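Local coordinates for guanine deaminase (Escherichia coli, PDB 6OHB), which catalyses the zinc-dependent hydrolytic deamination of guanine to xanthine and ammonia, the single step of guanine degradation to xanthine, at residues H105-E110 with R172-Y177; V234-C239 with C272-C277; C298-L303 with A330-N335. All blocks are in the same frame, centred on the assembly; numbering follows the deposited sequence.

Overall arrangement
All three contacts belong to the amidohydrolase barrel and follow one another along the chain, each closing before the next opens. Contact 1 comes first, a surface contact between helix 98-111 and the loop after strand 164-169; its centre stands about 20 Å from that of contact 2 and about 21 Å from that of contact 3. Contact 2 pairs the neighbouring barrel strands 233-238 and 272-274. Contact 3 joins helix 299-304 to the loop after strand 321-324, about 15 Å from contact 2 between centres; the two touch, with a probable hydrogen bond between His276 ND1 and Asn302 OD1 at 3.2 Å. Contacts 2 and 3 lie at the metal centre, contact 1 near the predicted substrate residue Arg209.

Contact 1 of 3, residues H105-E110 with R172-Y177; sequences HTFPTE and RNAPDY
Phe107 of helix 98-111 packs against Ala174, Pro175 and Tyr177 of the loop segment 172-177. Its CB lies 3.9 Å from the hydroxyl oxygen OH of Tyr177. With chi1 at -62°, CG is anti to the carbonyl carbon, and the ring extends from the helix to the two small residues of the loop. There CD2 makes the closest touch, 3.5 Å from CD of Pro175; one atom further, CE2 meets CB of Ala174 at 3.9 Å, and CZ at the tip is 4.1 Å from that same methyl. The side chains of Phe107 and Pro175 cross at about a right angle, and the proline approaches the aromatic ring obliquely. In the fold, this joins a helix following barrel strand 73-84 to the loop after strand 164-169, close to residues predicted to bind substrate: Phe107 packs near Arg209, a substrate residue by similarity, and Glu110 on the same helix forms a salt bridge with Arg209 and a hydrogen bond with Gln87. Tyr177 comes from the loop with CG between the backbone N and the carbonyl carbon (chi1 55°), which carries its ring alongside the helix. Its edge meets the backbone, CE1 standing 3.6 Å from O of Phe107, while Pro175 CB lies over one ring face, offset toward the rim. The phenol oxygen OH ends 3.6 Å from N of Pro108 and 3.9 Å from CG of its ring. Proline has no N-H to offer there, and the helix is kinked at this residue.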
loop_
_atom_site.group_PDB
_atom_site.type_symbol
_atom_site.label_atom_id
_atom_site.label_comp_id
_atom_site.label_asym_id
_atom_site.label_seq_id
_atom_site.Cartn_x
_atom_site.Cartn_y
_atom_site.Cartn_z
ATOM N N HIS A 105 17.649 -13.902 -4.428
ATOM C CA HIS A 105 16.939 -13.864 -3.157
ATOM C C HIS A 105 16.084 -15.101 -2.931
ATOM O O HIS A 105 16.134 -15.692 -1.845
ATOM C CB HIS A 105 16.066 -12.601 -3.083
ATOM C CG HIS A 105 16.833 -11.327 -3.261
ATOM N ND1 HIS A 105 16.564 -10.432 -4.273
ATOM C CD2 HIS A 105 17.859 -10.799 -2.553
ATOM C CE1 HIS A 105 17.394 -9.408 -4.186
ATOM N NE2 HIS A 105 18.189 -9.605 -3.150
ATOM N N THR A 106 15.321 -15.526 -3.941
ATOM C CA THR A 106 14.331 -16.582 -3.749
ATOM C C THR A 106 14.987 -17.909 -3.380
ATOM O O THR A 106 14.631 -18.528 -2.367
ATOM C CB THR A 106 13.498 -16.737 -5.023
ATOM O OG1 THR A 106 12.718 -15.553 -5.231
ATOM C CG2 THR A 106 12.573 -17.941 -4.920
ATOM N N PHE A 107 15.956 -18.358 -4.191
ATOM C CA PHE A 107 16.564 -19.670 -3.959
ATOM C C PHE A 107 17.379 -19.734 -2.672
ATOM O O PHE A 107 17.249 -20.729 -1.938
ATOM C CB PHE A 107 17.404 -20.079 -5.172
ATOM C CG PHE A 107 16.616 -20.218 -6.442
ATOM C CD1 PHE A 107 15.259 -20.501 -6.409
ATOM C CD2 PHE A 107 17.234 -20.071 -7.671
ATOM C CE1 PHE A 107 14.534 -20.628 -7.580
ATOM C CE2 PHE A 107 16.516 -20.200 -8.844
ATOM C CZ PHE A 107 15.163 -20.478 -8.799
ATOM N N PRO A 108 18.253 -18.766 -2.349
ATOM C CA PRO A 108 18.953 -18.852 -1.053
ATOM C C PRO A 108 18.006 -18.802 0.131
ATOM O O PRO A 108 18.247 -19.470 1.144
ATOM C CB PRO A 108 19.901 -17.641 -1.079
ATOM C CG PRO A 108 20.033 -17.278 -2.515
ATOM C CD PRO A 108 18.701 -17.596 -3.126
ATOM N N THR A 109 16.926 -18.028 0.025
ATOM C CA THR A 109 15.921 -18.017 1.082
ATOM C C THR A 109 15.304 -19.400 1.254
ATOM O O THR A 109 15.212 -19.917 2.373
ATOM C CB THR A 109 14.844 -16.976 0.778
ATOM O OG1 THR A 109 15.445 -15.677 0.705
ATOM C CG2 THR A 109 13.779 -16.977 1.866
ATOM N N GLU A 110 14.885 -20.023 0.148
ATOM C CA GLU A 110 14.240 -21.328 0.256
ATOM C C GLU A 110 15.216 -22.430 0.648
ATOM O O GLU A 110 14.775 -23.488 1.112
ATOM C CB GLU A 110 13.574 -21.707 -1.069
ATOM C CG GLU A 110 12.481 -20.765 -1.540
ATOM C CD GLU A 110 11.721 -21.326 -2.726
ATOM O OE1 GLU A 110 12.115 -22.401 -3.232
ATOM O OE2 GLU A 110 10.742 -20.687 -3.165
ATOM N N ARG A 172 16.058 -28.513 -12.931
ATOM C CA ARG A 172 17.091 -27.885 -13.745
ATOM C C ARG A 172 17.053 -26.371 -13.567
ATOM O O ARG A 172 16.086 -25.811 -13.044
ATOM C CB ARG A 172 16.938 -28.257 -15.225
ATOM C CG ARG A 172 15.797 -27.554 -15.932
ATOM C CD ARG A 172 15.692 -28.007 -17.378
ATOM N NE ARG A 172 14.567 -27.384 -18.066
ATOM C CZ ARG A 172 14.234 -27.630 -19.331
ATOM N NH1 ARG A 172 14.941 -28.489 -20.052
ATOM N NH2 ARG A 172 13.192 -27.016 -19.874
ATOM N N ASN A 173 18.145 -25.723 -13.992
ATOM C CA ASN A 173 18.247 -24.262 -14.065
ATOM C C ASN A 173 18.079 -23.606 -12.696
ATOM O O ASN A 173 17.405 -22.583 -12.554
ATOM C CB ASN A 173 17.245 -23.687 -15.068
ATOM C CG ASN A 173 17.628 -23.977 -16.501
ATOM O OD1 ASN A 173 18.812 -24.010 -16.841
ATOM N ND2 ASN A 173 16.633 -24.194 -17.351
ATOM N N ALA A 174 18.722 -24.177 -11.687
ATOM C CA ALA A 174 18.705 -23.621 -10.343
ATOM C C ALA A 174 19.842 -24.253 -9.559
ATOM O O ALA A 174 20.336 -25.321 -9.939
ATOM C CB ALA A 174 17.356 -23.879 -9.649
ATOM N N PRO A 175 20.300 -23.608 -8.482
ATOM C CA PRO A 175 21.405 -24.174 -7.699
ATOM C C PRO A 175 21.119 -25.607 -7.275
ATOM O O PRO A 175 19.968 -26.002 -7.071
ATOM C CB PRO A 175 21.499 -23.235 -6.492
ATOM C CG PRO A 175 21.002 -21.935 -7.003
ATOM C CD PRO A 175 19.926 -22.262 -8.007
ATOM N N ASP A 176 22.197 -26.388 -7.147
ATOM C CA ASP A 176 22.063 -27.820 -6.897
ATOM C C ASP A 176 21.349 -28.111 -5.584
ATOM O O ASP A 176 20.683 -29.147 -5.459
ATOM C CB ASP A 176 23.441 -28.483 -6.910
ATOM C CG ASP A 176 23.869 -28.906 -8.303
ATOM O OD1 ASP A 176 23.561 -28.175 -9.270
ATOM O OD2 ASP A 176 24.512 -29.971 -8.431
ATOM N N TYR A 177 21.457 -27.214 -4.602
ATOM C CA TYR A 177 20.821 -27.461 -3.314
ATOM C C TYR A 177 19.300 -27.391 -3.378
ATOM O O TYR A 177 18.643 -27.740 -2.393
ATOM C CB TYR A 177 21.354 -26.479 -2.261
ATOM C CG TYR A 177 21.226 -25.008 -2.610
ATOM C CD1 TYR A 177 19.985 -24.378 -2.637
ATOM C CD2 TYR A 177 22.353 -24.244 -2.889
ATOM C CE1 TYR A 177 19.867 -23.036 -2.948
ATOM C CE2 TYR A 177 22.245 -22.900 -3.198
ATOM C CZ TYR A 177 21.000 -22.301 -3.226
ATOM O OH TYR A 177 20.886 -20.962 -3.533
#

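Contact 2 of 3, residues V234-C239 with C272-C277; sequences VHTHLC and CVFAHC. With ZN (zinc ion), chain E.
Two histidines, His237 and His276, meet rim to rim beside the zinc ion, yet just one of them binds it. Their planes differ by 18°, and His237 CD2 lies 3.2 Å from His276 NE2, close to the plane of both rings. The segments are adjacent parallel strands of the TIM-type barrel of the amidohydrolase superfamily, their directions 13° apart, with His237 near the C-terminal end of its strand. Its chi1 of -70° sets CG anti to the carbonyl carbon, and NE2 binds zinc at 2.0 Å, with His82, His84 and Asp327 completing the protein ligands. On the other side of the ring ND1 is hydrogen-bonded to the backbone O of Arg209, which would fix the rotation of the ligand.

Along the strands the register is that of a regular parallel ladder: Val273 N bonds to Val234 O, Thr236 N to Val273 O and Ala275 N to Thr236 O, the last at 2.8 Å and nearly straight. The ladder continues past the corner at Ala275, where Leu238 N reaches Ala275 O and Cys277 N reaches Leu238 O. Thr236 turns its methyl to the Phe274 ring, CG2 lying 3.5 Å from CD1, while its OG1 is hydrogen-bonded to the backbone O of Pro208. Leu238 CD2 packs 3.8 Å from CG of the same ring. An alanine here removes the Phe274 ring, and is likely to open a gap between Thr236 CG2 and Leu238 CD2. Leu238 CD2 also rests 3.9 Å from the sulfur SG of Cys277.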
loop_
_atom_site.group_PDB
_atom_site.type_symbol
_atom_site.label_atom_id
_atom_site.label_comp_id
_atom_site.label_asym_id
_atom_site.label_seq_id
_atom_site.Cartn_x
_atom_site.Cartn_y
_atom_site.Cartn_z
ATOM N N VAL A 234 -3.490 -28.529 -9.672
ATOM C CA VAL A 234 -2.278 -28.176 -10.400
ATOM C C VAL A 234 -2.024 -26.698 -10.145
ATOM O O VAL A 234 -2.958 -25.892 -10.177
ATOM C CB VAL A 234 -2.409 -28.460 -11.911
ATOM C CG1 VAL A 234 -1.187 -27.955 -12.658
ATOM C CG2 VAL A 234 -2.634 -29.950 -12.158
ATOM N N HIS A 235 -0.770 -26.340 -9.890
ATOM C CA HIS A 235 -0.452 -24.979 -9.474
ATOM C C HIS A 235 0.914 -24.600 -10.024
ATOM O O HIS A 235 1.912 -25.232 -9.667
ATOM C CB HIS A 235 -0.467 -24.884 -7.946
ATOM C CG HIS A 235 -0.289 -23.497 -7.422
ATOM N ND1 HIS A 235 0.156 -23.236 -6.143
ATOM C CD2 HIS A 235 -0.507 -22.291 -7.999
ATOM C CE1 HIS A 235 0.203 -21.930 -5.956
ATOM N NE2 HIS A 235 -0.193 -21.335 -7.068
ATOM N N THR A 236 0.976 -23.566 -10.865
ATOM C CA THR A 236 2.279 -23.158 -11.383
ATOM C C THR A 236 2.248 -21.686 -11.774
ATOM O O THR A 236 1.196 -21.052 -11.764
ATOM C CB THR A 236 2.696 -24.044 -12.570
ATOM O OG1 THR A 236 4.070 -23.804 -12.891
ATOM C CG2 THR A 236 1.827 -23.765 -13.792
ATOM N N HIS A 237 3.419 -21.148 -12.129
ATOM C CA HIS A 237 3.544 -19.769 -12.596
ATOM C C HIS A 237 3.425 -19.729 -14.126
ATOM O O HIS A 237 3.820 -20.674 -14.813
ATOM C CB HIS A 237 4.884 -19.161 -12.156
ATOM C CG HIS A 237 5.006 -18.891 -10.678
ATOM N ND1 HIS A 237 5.487 -19.823 -9.781
ATOM C CD2 HIS A 237 4.771 -17.767 -9.958
ATOM C CE1 HIS A 237 5.519 -19.292 -8.569
ATOM N NE2 HIS A 237 5.085 -18.046 -8.648
ATOM N N LEU A 238 2.875 -18.629 -14.665
ATOM C CA LEU A 238 2.675 -18.541 -16.112
ATOM C C LEU A 238 2.718 -17.095 -16.595
ATOM O O LEU A 238 1.942 -16.266 -16.113
ATOM C CB LEU A 238 1.337 -19.180 -16.520
ATOM C CG LEU A 238 0.917 -19.110 -17.996
ATOM C CD1 LEU A 238 1.808 -20.003 -18.843
ATOM C CD2 LEU A 238 -0.546 -19.511 -18.150
ATOM N N CYS A 239 3.589 -16.822 -17.570
ATOM C CA CYS A 239 3.732 -15.520 -18.230
ATOM C C CYS A 239 3.679 -14.351 -17.244
ATOM O O CYS A 239 2.885 -13.418 -17.375
ATOM C CB CYS A 239 2.687 -15.344 -19.335
ATOM S SG CYS A 239 2.486 -16.754 -20.441
ATOM N N CYS A 272 -6.701 -26.227 -12.102
ATOM C CA CYS A 272 -5.352 -25.865 -12.516
ATOM C C CYS A 272 -5.238 -24.348 -12.448
ATOM O O CYS A 272 -5.969 -23.639 -13.149
ATOM C CB CYS A 272 -5.051 -26.378 -13.926
ATOM S SG CYS A 272 -5.407 -28.151 -14.183
ATOM N N VAL A 273 -4.334 -23.857 -11.601
ATOM C CA VAL A 273 -4.222 -22.439 -11.287
ATOM C C VAL A 273 -2.858 -21.941 -11.747
ATOM O O VAL A 273 -1.814 -22.471 -11.333
ATOM C CB VAL A 273 -4.424 -22.159 -9.787
ATOM C CG1 VAL A 273 -4.320 -20.661 -9.511
ATOM C CG2 VAL A 273 -5.773 -22.692 -9.324
ATOM N N PHE A 274 -2.880 -20.895 -12.565
ATOM C CA PHE A 274 -1.686 -20.308 -13.153
ATOM C C PHE A 274 -1.509 -18.911 -12.576
ATOM O O PHE A 274 -2.371 -18.041 -12.755
ATOM C CB PHE A 274 -1.798 -20.276 -14.678
ATOM C CG PHE A 274 -1.967 -21.639 -15.292
ATOM C CD1 PHE A 274 -0.870 -22.454 -15.511
ATOM C CD2 PHE A 274 -3.228 -22.115 -15.628
ATOM C CE1 PHE A 274 -1.016 -23.714 -16.061
ATOM C CE2 PHE A 274 -3.386 -23.375 -16.177
ATOM C CZ PHE A 274 -2.277 -24.177 -16.396
ATOM N N ALA A 275 -0.397 -18.709 -11.884
ATOM C CA ALA A 275 -0.102 -17.443 -11.235
ATOM C C ALA A 275 0.407 -16.420 -12.240
ATOM O O ALA A 275 1.155 -16.756 -13.167
ATOM C CB ALA A 275 0.933 -17.644 -10.129
ATOM N N HIS A 276 -0.056 -15.176 -12.061
ATOM C CA HIS A 276 0.398 -13.951 -12.720
ATOM C C HIS A 276 -0.327 -13.716 -14.039
ATOM O O HIS A 276 -1.247 -12.894 -14.087
ATOM C CB HIS A 276 1.918 -13.954 -12.902
ATOM C CG HIS A 276 2.666 -14.083 -11.612
ATOM N ND1 HIS A 276 2.617 -13.122 -10.625
ATOM C CD2 HIS A 276 3.470 -15.067 -11.141
ATOM C CE1 HIS A 276 3.362 -13.505 -9.603
ATOM N NE2 HIS A 276 3.892 -14.682 -9.890
ATOM N N CYS A 277 0.060 -14.424 -15.105
ATOM C CA CYS A 277 -0.635 -14.323 -16.393
ATOM C C CYS A 277 -0.707 -12.877 -16.874
ATOM O O CYS A 277 -1.757 -12.399 -17.313
ATOM C CB CYS A 277 -2.038 -14.928 -16.309
ATOM S SG CYS A 277 -2.046 -16.695 -15.969
HETATM ZN ZN ZN E . 4.830 -16.973 -6.928
#

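Contact 3 of 3, residues C298-L303 with A330-N335; sequences CPTSNL and AGTTFN
Helix 299-304, which follows a barrel strand, meets the loop after strand 321-324 beside the zinc site of the amidohydrolase barrel. Ser301 and Thr300 carry the helix side. Ser301 CB packs 3.7 Å from the methyl CB of Ala330 and 3.9 Å from N of Gly331, and at this point the two backbones come nearest, the CA atoms of Ser301 and Gly331 being 4.6 Å apart. One residue earlier, Thr300 points its methyl rather than its hydroxyl at the loop: CG2 is anti to the backbone N, and it touches CA of Gly331 and OG1 of Thr332, each at 4.0 Å. The side chains of Thr300 and Thr332 cross at about a right angle. Further along the loop, Thr333 OG1 accepts from N of Asn335, 3.1 Å away, in an ST turn, before Asn335 caps helix 336-349. Thr332 also packs on Arg402 of the second subunit. No hydrogen bond joins the two segments, which meet by van der Waals packing, chiefly of the methyl and methylene groups of Thr300, Ser301 and Ala330, with Thr332 OG1 bonded to Tyr304 OH and Thr333 OG1 engaged within its own loop.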
loop_
_atom_site.group_PDB
_atom_site.type_symbol
_atom_site.label_atom_id
_atom_site.label_comp_id
_atom_site.label_asym_id
_atom_site.label_seq_id
_atom_site.Cartn_x
_atom_site.Cartn_y
_atom_site.Cartn_z
ATOM N N CYS A 298 -1.995 -11.395 -8.830
ATOM C CA CYS A 298 -1.136 -10.932 -7.735
ATOM C C CYS A 298 -0.600 -9.543 -8.056
ATOM O O CYS A 298 0.526 -9.408 -8.568
ATOM C CB CYS A 298 0.043 -11.884 -7.507
ATOM S SG CYS A 298 -0.268 -13.651 -7.673
ATOM N N PRO A 299 -1.347 -8.485 -7.716
ATOM C CA PRO A 299 -0.912 -7.143 -8.142
ATOM C C PRO A 299 0.354 -6.648 -7.452
ATOM O O PRO A 299 1.172 -5.961 -8.086
ATOM C CB PRO A 299 -2.123 -6.261 -7.816
ATOM C CG PRO A 299 -2.872 -7.017 -6.760
ATOM C CD PRO A 299 -2.684 -8.468 -7.099
ATOM N N THR A 300 0.552 -6.985 -6.175
ATOM C CA THR A 300 1.655 -6.404 -5.411
ATOM C C THR A 300 3.012 -6.813 -5.976
ATOM O O THR A 300 3.868 -5.961 -6.246
ATOM C CB THR A 300 1.537 -6.808 -3.940
ATOM O OG1 THR A 300 0.293 -6.338 -3.414
ATOM C CG2 THR A 300 2.675 -6.207 -3.123
ATOM N N SER A 301 3.228 -8.118 -6.157
ATOM C CA SER A 301 4.483 -8.571 -6.742
ATOM C C SER A 301 4.606 -8.150 -8.203
ATOM O O SER A 301 5.714 -7.858 -8.668
ATOM C CB SER A 301 4.626 -10.088 -6.594
ATOM O OG SER A 301 4.020 -10.769 -7.675
ATOM N N ASN A 302 3.490 -8.085 -8.939
ATOM C CA ASN A 302 3.557 -7.584 -10.311
ATOM C C ASN A 302 4.120 -6.167 -10.348
ATOM O O ASN A 302 4.873 -5.809 -11.263
ATOM C CB ASN A 302 2.178 -7.610 -10.975
ATOM C CG ASN A 302 1.666 -9.020 -11.240
ATOM O OD1 ASN A 302 2.381 -10.011 -11.073
ATOM N ND2 ASN A 302 0.413 -9.109 -11.657
ATOM N N LEU A 303 3.770 -5.344 -9.358
ATOM C CA LEU A 303 4.258 -3.970 -9.353
ATOM C C LEU A 303 5.693 -3.875 -8.833
ATOM O O LEU A 303 6.512 -3.149 -9.410
ATOM C CB LEU A 303 3.325 -3.084 -8.530
ATOM C CG LEU A 303 1.996 -2.713 -9.186
ATOM C CD1 LEU A 303 1.154 -1.862 -8.248
ATOM C CD2 LEU A 303 2.237 -1.990 -10.499
ATOM N N ALA A 330 7.840 -12.239 -2.861
ATOM C CA ALA A 330 7.970 -11.033 -3.672
ATOM C C ALA A 330 6.970 -9.980 -3.223
ATOM O O ALA A 330 7.278 -8.783 -3.209
ATOM C CB ALA A 330 7.787 -11.359 -5.155
ATOM N N GLY A 331 5.758 -10.405 -2.871
ATOM C CA GLY A 331 4.835 -9.506 -2.218
ATOM C C GLY A 331 5.242 -9.246 -0.781
ATOM O O GLY A 331 5.984 -10.010 -0.159
ATOM N N THR A 332 4.755 -8.128 -0.247
ATOM C CA THR A 332 5.174 -7.660 1.066
ATOM C C THR A 332 4.109 -7.819 2.144
ATOM O O THR A 332 4.375 -7.489 3.302
ATOM C CB THR A 332 5.635 -6.196 0.995
ATOM O OG1 THR A 332 4.688 -5.416 0.257
ATOM C CG2 THR A 332 7.006 -6.101 0.327
ATOM N N THR A 333 2.896 -8.248 1.802
ATOM C CA THR A 333 1.852 -8.339 2.812
ATOM C C THR A 333 1.060 -9.634 2.669
ATOM O O THR A 333 0.844 -10.121 1.556
ATOM C CB THR A 333 0.920 -7.119 2.746
ATOM O OG1 THR A 333 -0.007 -7.169 3.835
ATOM C CG2 THR A 333 0.160 -7.076 1.423
ATOM N N PHE A 334 0.653 -10.202 3.811
ATOM C CA PHE A 334 -0.293 -11.314 3.849
ATOM C C PHE A 334 -1.741 -10.859 3.722
ATOM O O PHE A 334 -2.635 -11.709 3.647
ATOM C CB PHE A 334 -0.183 -12.100 5.162
ATOM C CG PHE A 334 0.997 -13.030 5.243
ATOM C CD1 PHE A 334 2.250 -12.558 5.616
ATOM C CD2 PHE A 334 0.845 -14.383 4.989
ATOM C CE1 PHE A 334 3.330 -13.420 5.713
ATOM C CE2 PHE A 334 1.922 -15.248 5.080
ATOM C CZ PHE A 334 3.164 -14.766 5.442
ATOM N N ASN A 335 -1.991 -9.553 3.722
ATOM C CA ASN A 335 -3.330 -9.017 3.924
ATOM C C ASN A 335 -4.077 -8.885 2.605
ATOM O O ASN A 335 -3.587 -8.252 1.663
ATOM C CB ASN A 335 -3.262 -7.662 4.627
ATOM C CG ASN A 335 -4.619 -7.203 5.128
ATOM O OD1 ASN A 335 -5.361 -6.524 4.413
ATOM N ND2 ASN A 335 -4.957 -7.583 6.358
#